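Local coordinates for HTH cro/C1-type domain-containing protein (Pseudomonas aeruginosa, PDB 6LB3) that binds its operator DNA as the antitoxin of a toxin-antitoxin system and probably regulates transcription through a helix-turn-helix domain, at residues I9-I14 and N72-Y77. Numbering follows the deposited sequence.
Sequences IHPGEI and NLQSEY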
loop_
_atom_site.group_PDB
_atom_site.type_symbol
_atom_site.label_atom_id
_atom_site.label_comp_id
_atom_site.label_asym_id
_atom_site.label_seq_id
_atom_site.Cartn_x
_atom_site.Cartn_y
_atom_site.Cartn_z
ATOM N N ILE H 9 -15.625 -21.550 16.146
ATOM C CA ILE H 9 -14.969 -21.853 17.404
ATOM C C ILE H 9 -13.787 -20.902 17.532
ATOM O O ILE H 9 -12.773 -21.060 16.833
ATOM C CB ILE H 9 -14.508 -23.311 17.498
ATOM C CG1 ILE H 9 -15.618 -24.285 17.078
ATOM C CG2 ILE H 9 -14.041 -23.585 18.935
ATOM C CD1 ILE H 9 -16.717 -24.470 18.112
ATOM N N HIS H 10 -13.907 -19.925 18.427
ATOM C CA HIS H 10 -12.815 -18.989 18.629
ATOM C C HIS H 10 -11.592 -19.743 19.128
ATOM O O HIS H 10 -11.721 -20.652 19.953
ATOM C CB HIS H 10 -13.193 -17.906 19.630
ATOM C CG HIS H 10 -12.260 -16.736 19.627
ATOM N ND1 HIS H 10 -11.011 -16.774 20.212
ATOM C CD2 HIS H 10 -12.388 -15.499 19.093
ATOM C CE1 HIS H 10 -10.416 -15.606 20.052
ATOM N NE2 HIS H 10 -11.229 -14.817 19.371
ATOM N N PRO H 11 -10.396 -19.410 18.642
ATOM C CA PRO H 11 -9.194 -20.098 19.137
ATOM C C PRO H 11 -9.013 -19.965 20.640
ATOM O O PRO H 11 -8.208 -20.711 21.215
ATOM C CB PRO H 11 -8.053 -19.416 18.368
ATOM C CG PRO H 11 -8.704 -18.875 17.143
ATOM C CD PRO H 11 -10.077 -18.446 17.581
ATOM N N GLY H 12 -9.743 -19.049 21.283
ATOM C CA GLY H 12 -9.655 -18.913 22.727
ATOM C C GLY H 12 -10.286 -20.076 23.471
ATOM O O GLY H 12 -9.760 -20.511 24.501
ATOM N N GLU H 13 -11.426 -20.585 22.967
ATOM C CA GLU H 13 -12.054 -21.766 23.556
ATOM C C GLU H 13 -11.079 -22.926 23.589
ATOM O O GLU H 13 -10.928 -23.606 24.608
ATOM C CB GLU H 13 -13.311 -22.157 22.778
ATOM C CG GLU H 13 -14.612 -21.790 23.476
ATOM C CD GLU H 13 -15.841 -22.487 22.897
ATOM O OE1 GLU H 13 -16.889 -21.815 22.743
ATOM O OE2 GLU H 13 -15.771 -23.703 22.611
ATOM N N ILE H 14 -10.387 -23.150 22.476
ATOM C CA ILE H 14 -9.448 -24.260 22.426
ATOM C C ILE H 14 -8.213 -23.957 23.260
ATOM O O ILE H 14 -7.526 -24.874 23.723
ATOM C CB ILE H 14 -9.142 -24.581 20.951
ATOM C CG1 ILE H 14 -10.341 -25.314 20.380
ATOM C CG2 ILE H 14 -7.932 -25.462 20.792
ATOM C CD1 ILE H 14 -10.728 -24.852 19.017
ATOM N N ASN H 72 -4.550 -22.206 11.587
ATOM C CA ASN H 72 -5.709 -22.912 11.042
ATOM C C ASN H 72 -6.924 -22.736 11.934
ATOM O O ASN H 72 -8.038 -22.532 11.444
ATOM C CB ASN H 72 -5.375 -24.382 10.845
ATOM C CG ASN H 72 -4.250 -24.580 9.864
ATOM O OD1 ASN H 72 -3.934 -23.684 9.087
ATOM N ND2 ASN H 72 -3.640 -25.749 9.884
ATOM N N LEU H 73 -6.720 -22.764 13.250
ATOM C CA LEU H 73 -7.783 -22.428 14.189
ATOM C C LEU H 73 -8.341 -21.043 13.917
ATOM O O LEU H 73 -9.560 -20.845 13.875
ATOM C CB LEU H 73 -7.249 -22.503 15.618
ATOM C CG LEU H 73 -7.217 -23.906 16.158
ATOM C CD1 LEU H 73 -6.560 -23.907 17.517
ATOM C CD2 LEU H 73 -8.650 -24.345 16.226
ATOM N N GLN H 74 -7.452 -20.065 13.747
ATOM C CA GLN H 74 -7.896 -18.703 13.470
ATOM C C GLN H 74 -8.619 -18.613 12.136
ATOM O O GLN H 74 -9.662 -17.955 12.027
ATOM C CB GLN H 74 -6.711 -17.740 13.479
ATOM C CG GLN H 74 -7.166 -16.323 13.298
ATOM C CD GLN H 74 -8.048 -15.876 14.447
ATOM O OE1 GLN H 74 -7.645 -15.923 15.620
ATOM N NE2 GLN H 74 -9.254 -15.434 14.122
ATOM N N SER H 75 -8.076 -19.240 11.094
ATOM C CA SER H 75 -8.697 -19.034 9.791
ATOM C C SER H 75 -10.048 -19.724 9.704
ATOM O O SER H 75 -10.949 -19.219 9.029
ATOM C CB SER H 75 -7.767 -19.464 8.648
ATOM O OG SER H 75 -6.966 -20.579 8.968
ATOM N N GLU H 76 -10.244 -20.836 10.421
ATOM C CA GLU H 76 -11.571 -21.442 10.386
ATOM C C GLU H 76 -12.563 -20.603 11.175
ATOM O O GLU H 76 -13.724 -20.461 10.774
ATOM C CB GLU H 76 -11.511 -22.887 10.870
ATOM C CG GLU H 76 -10.406 -23.641 10.148
ATOM C CD GLU H 76 -10.899 -24.331 8.894
ATOM O OE1 GLU H 76 -11.913 -23.869 8.323
ATOM O OE2 GLU H 76 -10.221 -25.275 8.427
ATOM N N TYR H 77 -12.110 -19.990 12.267
ATOM C CA TYR H 77 -12.980 -19.064 12.982
ATOM C C TYR H 77 -13.333 -17.862 12.111
ATOM O O TYR H 77 -14.495 -17.443 12.070
ATOM C CB TYR H 77 -12.336 -18.603 14.295
ATOM C CG TYR H 77 -13.210 -17.584 14.996
ATOM C CD1 TYR H 77 -14.461 -17.941 15.494
ATOM C CD2 TYR H 77 -12.815 -16.256 15.115
ATOM C CE1 TYR H 77 -15.283 -17.012 16.121
ATOM C CE2 TYR H 77 -13.633 -15.315 15.740
ATOM C CZ TYR H 77 -14.865 -15.704 16.246
ATOM O OH TYR H 77 -15.681 -14.783 16.872
#
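H10, which packs on Y77, caps helix 11-20: its ND1 accepts from G12 N at 2.8 Å, with the donor in the imidazole plane. This bond helps set the turn of the ring about chi2. With chi1 at -166°, CG of H10 is turned away from its own N, which brings CD2 to 3.6 Å from CE2 of Y77. The ring planes are inclined by 59°, so the two rings meet obliquely. H10 also gives a CH-pi contact, its CA sitting over one face of the tyrosine ring, 4.0 Å from the centroid. From the loop before the helix, the carbonyl O of I9 comes to 3.6 Å from CB of Y77. P11 points at helix 67-82 and crosses Y77 at about a right angle; CD of P11 lies 4.0 Å from CB of Y77. CG of P11 lies 3.5 Å from the side-chain amide oxygen OE1 of Q74, which is hydrogen-bonded to I51 N. Further along, CD1 of I14 meets CD2 of L73 at 3.5 Å. Across the two segments the contact is van der Waals and CH-pi. It joins the N-terminal, histidine-capped end of helix 11-20 to helix 67-82 in an all-helical fold that carries the Cro/C1-type helix-turn-helix.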